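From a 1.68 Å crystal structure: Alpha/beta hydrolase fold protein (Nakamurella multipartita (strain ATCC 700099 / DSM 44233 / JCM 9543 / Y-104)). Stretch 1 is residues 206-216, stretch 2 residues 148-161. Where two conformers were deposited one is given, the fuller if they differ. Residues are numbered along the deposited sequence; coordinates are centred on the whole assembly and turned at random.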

# COMPACT_ATOMS: atom_id res chain seq x y z
N LEU A 206 8.91 -2.18 5.67
CA LEU A 206 7.82 -1.21 5.79
C LEU A 206 8.06 -0.24 6.93
O LEU A 206 7.73 0.98 6.78
CB LEU A 206 6.46 -1.92 5.92
CG LEU A 206 5.78 -2.18 4.57
CD1 LEU A 206 5.44 -0.82 3.95
CD2 LEU A 206 6.60 -2.99 3.60
N ALA A 207 8.67 -0.72 8.02
CA ALA A 207 9.02 0.20 9.14
C ALA A 207 9.94 1.35 8.71
O ALA A 207 9.74 2.53 9.05
CB ALA A 207 9.61 -0.59 10.30
N VAL A 208 10.97 1.02 7.96
CA VAL A 208 11.89 2.03 7.43
C VAL A 208 11.18 2.98 6.44
O VAL A 208 11.42 4.19 6.47
CB VAL A 208 13.11 1.35 6.78
CG1 VAL A 208 13.97 2.37 6.05
CG2 VAL A 208 13.94 0.65 7.86
N SER A 209 10.25 2.46 5.64
CA SER A 209 9.58 3.28 4.64
C SER A 209 8.53 4.21 5.23
O SER A 209 8.01 5.07 4.53
CB SER A 209 8.97 2.39 3.54
OG SER A 209 7.79 1.81 4.02
N ALA A 210 8.25 4.07 6.53
CA ALA A 210 7.25 4.88 7.20
C ALA A 210 7.75 6.27 7.48
O ALA A 210 6.93 7.15 7.78
CB ALA A 210 6.82 4.19 8.49
N ASN A 211 9.06 6.47 7.44
CA ASN A 211 9.64 7.77 7.69
C ASN A 211 9.43 8.60 6.42
O ASN A 211 9.79 8.16 5.32
CB ASN A 211 11.12 7.66 8.15
CG ASN A 211 11.84 8.99 8.15
OD1 ASN A 211 12.06 9.56 7.09
ND2 ASN A 211 12.25 9.48 9.33
N HIS A 212 8.87 9.79 6.58
CA HIS A 212 8.49 10.63 5.45
C HIS A 212 9.44 11.80 5.16
O HIS A 212 9.10 12.74 4.44
CB HIS A 212 7.08 11.13 5.60
CG HIS A 212 6.76 11.66 6.96
ND1 HIS A 212 7.09 12.94 7.36
CD2 HIS A 212 6.08 11.10 7.98
CE1 HIS A 212 6.65 13.13 8.59
NE2 HIS A 212 6.05 12.02 8.99
N SER A 213 10.67 11.73 5.66
CA SER A 213 11.61 12.81 5.44
C SER A 213 12.24 12.69 4.06
O SER A 213 12.01 11.71 3.32
CB SER A 213 12.73 12.76 6.47
OG SER A 213 13.55 11.61 6.26
N GLY A 214 13.00 13.71 3.69
CA GLY A 214 13.87 13.66 2.51
C GLY A 214 13.07 13.40 1.25
O GLY A 214 12.14 14.16 0.94
N PRO A 215 13.39 12.32 0.55
CA PRO A 215 12.73 12.13 -0.77
C PRO A 215 11.32 11.59 -0.74
O PRO A 215 10.72 11.40 -1.80
CB PRO A 215 13.65 11.13 -1.47
CG PRO A 215 14.18 10.31 -0.34
CD PRO A 215 14.39 11.27 0.81
N ARG A 216 10.81 11.34 0.45
CA ARG A 216 9.42 11.01 0.62
C ARG A 216 8.57 12.20 1.09
O ARG A 216 7.37 12.08 1.15
CB ARG A 216 9.26 9.83 1.55
CG ARG A 216 9.97 8.55 1.13
CD ARG A 216 9.63 7.41 2.06
NE ARG A 216 10.74 6.48 2.35
CZ ARG A 216 10.85 5.26 1.82
NH1 ARG A 216 11.86 4.50 2.16
NH2 ARG A 216 9.98 4.83 0.94
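Stretch 2 148-161: VLMGTGLGRRMLQL

How does stretch 2 lie on stretch 1? It comes as two helical pieces, 148-151 and 153-161, joined at Thr152, and it meets the end of a helix and the loop that follows. The register is not a steady one: Val208 lies nearest Leu159 (CA to CA 5.5 Å), while Asn211 and Ser213 lie nearest Met150 and Gly151 (CA to CA 4.2 and 5.0 Å).

What holds the break between the two helices? Thr152, with chi1 at 62° (p), turns OG1 back so that it donates to Val148 O (2.5 Å) and accepts from Gly155 N (3.1 Å), capping the second helix. Asn211 reaches into the same bend. Its chi1 is t and chi2 is -67°, which brings ND2 within hydrogen-bonding distance of two carbonyls, Leu149 O at 2.8 Å and Thr152 O at 3.0 Å. The amide's other end is used at home: OD1 of Asn211 accepts from Ser213 N (2.9 Å) and Ser213 OG (2.7 Å), so one side chain ties its own loop to the bend.

How do the neighbours of Asn211 fit? The backbone N of His212 donates to Met150 O at 2.9 Å, and the His212 ring, with chi1 at 46° (p), has Met150 O and Gly151 N over one face. Ser213, also p, points toward stretch 2. Arg156 extends through two t angles before chi3 turns to 51° (p), leaving NH1 2.7 Å from Ser213 OG.

Where is the contact apolar? Leu159, m then t, points toward stretch 1 and sets CD1 3.7 Å from Asn211 CB, while its CB lies 4.3 Å from Val208 CG2. Val208, chi1 t, also places CG1 4.0 Å from Gln160 CG. Further along, selenomethionine Met150, m at both chi1 and chi2, brings SE to 4.1 Å from Ala210 CB.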

# COMPACT_ATOMS: atom_id res chain seq x y z
N VAL A 148 10.24 13.23 15.47
CA VAL A 148 11.62 13.24 15.03
C VAL A 148 11.96 11.95 14.30
O VAL A 148 12.60 11.96 13.26
CB VAL A 148 12.59 13.43 16.20
CG1 VAL A 148 14.01 13.21 15.75
CG2 VAL A 148 12.47 14.85 16.74
N LEU A 149 11.51 10.84 14.86
CA LEU A 149 11.81 9.54 14.31
C LEU A 149 11.23 9.36 12.93
O LEU A 149 11.90 8.80 12.05
CB LEU A 149 11.28 8.44 15.23
CG LEU A 149 11.70 7.02 14.86
CD1 LEU A 149 13.20 6.80 14.90
CD2 LEU A 149 10.98 6.04 15.79
N MSE A 150 9.99 9.80 12.72
CA MSE A 150 9.34 9.64 11.41
C MSE A 150 9.49 10.83 10.46
O MSE A 150 9.15 10.74 9.28
CB MSE A 150 7.84 9.45 11.66
CG MSE A 150 7.46 8.32 12.59
SE MSE A 150 7.85 6.70 11.55
CE MSE A 150 8.77 6.09 13.06
N GLY A 151 9.93 11.98 10.96
CA GLY A 151 9.98 13.19 10.15
C GLY A 151 11.34 13.74 9.76
O GLY A 151 11.39 14.74 9.04
N THR A 152 12.43 13.13 10.24
CA THR A 152 13.78 13.68 10.02
C THR A 152 14.74 12.66 9.45
O THR A 152 14.53 11.43 9.54
CB THR A 152 14.43 14.24 11.32
OG1 THR A 152 14.58 13.19 12.28
CG2 THR A 152 13.59 15.32 11.92
N GLY A 153 15.80 13.16 8.83
CA GLY A 153 16.87 12.29 8.27
C GLY A 153 17.57 11.50 9.38
O GLY A 153 17.89 10.31 9.22
N LEU A 154 17.77 12.14 10.52
CA LEU A 154 18.29 11.42 11.71
C LEU A 154 17.38 10.25 12.09
O LEU A 154 17.85 9.12 12.30
CB LEU A 154 18.43 12.39 12.90
CG LEU A 154 18.64 11.67 14.24
CD1 LEU A 154 20.04 11.06 14.22
CD2 LEU A 154 18.46 12.60 15.43
N GLY A 155 16.07 10.51 12.15
CA GLY A 155 15.10 9.45 12.38
C GLY A 155 15.19 8.29 11.38
O GLY A 155 15.18 7.09 11.76
N ARG A 156 15.23 8.66 10.09
CA ARG A 156 15.46 7.70 9.02
C ARG A 156 16.70 6.81 9.26
O ARG A 156 16.62 5.57 9.13
CB ARG A 156 15.59 8.42 7.65
CG ARG A 156 15.62 7.47 6.45
CD ARG A 156 15.81 8.19 5.12
NE ARG A 156 16.96 9.12 5.13
CZ ARG A 156 16.91 10.46 4.95
NH1 ARG A 156 15.77 11.12 4.74
NH2 ARG A 156 18.04 11.15 4.99
N ARG A 157 17.84 7.42 9.62
CA ARG A 157 19.07 6.67 9.87
C ARG A 157 18.92 5.73 11.08
O ARG A 157 19.39 4.59 11.07
CB ARG A 157 20.26 7.63 10.04
CG ARG A 157 20.61 8.38 8.76
CD ARG A 157 21.79 9.34 8.90
NE ARG A 157 21.38 10.75 8.97
CZ ARG A 157 21.66 11.61 9.96
NH1 ARG A 157 22.39 11.25 11.03
NH2 ARG A 157 21.23 12.87 9.87
N MSE A 158 18.23 6.20 12.12
CA MSE A 158 17.97 5.35 13.28
C MSE A 158 17.13 4.15 12.91
O MSE A 158 17.44 3.05 13.31
CB MSE A 158 17.29 6.13 14.40
CG MSE A 158 17.34 5.33 15.68
SE MSE A 158 16.70 6.49 17.15
CE MSE A 158 17.14 8.24 16.35
N LEU A 159 16.07 4.35 12.13
CA LEU A 159 15.23 3.22 11.69
C LEU A 159 16.05 2.20 10.88
O LEU A 159 15.86 1.00 11.04
CB LEU A 159 14.04 3.67 10.85
CG LEU A 159 12.99 4.47 11.63
CD1 LEU A 159 12.07 5.17 10.67
CD2 LEU A 159 12.19 3.58 12.56
N GLN A 160 16.91 2.70 10.00
CA GLN A 160 17.78 1.84 9.20
C GLN A 160 18.71 1.02 10.07
O GLN A 160 18.85 -0.19 9.87
CB GLN A 160 18.59 2.67 8.21
CG GLN A 160 17.74 3.34 7.14
CD GLN A 160 18.50 4.40 6.35
OE1 GLN A 160 19.65 4.71 6.67
NE2 GLN A 160 17.85 4.96 5.32
N LEU A 161 19.34 1.67 11.05
CA LEU A 161 20.18 0.95 12.01
C LEU A 161 19.38 -0.06 12.81
O LEU A 161 19.83 -1.17 13.03
CB LEU A 161 20.88 1.91 12.99
CG LEU A 161 22.01 2.79 12.48
CD1 LEU A 161 22.81 3.32 13.67
CD2 LEU A 161 22.95 2.02 11.54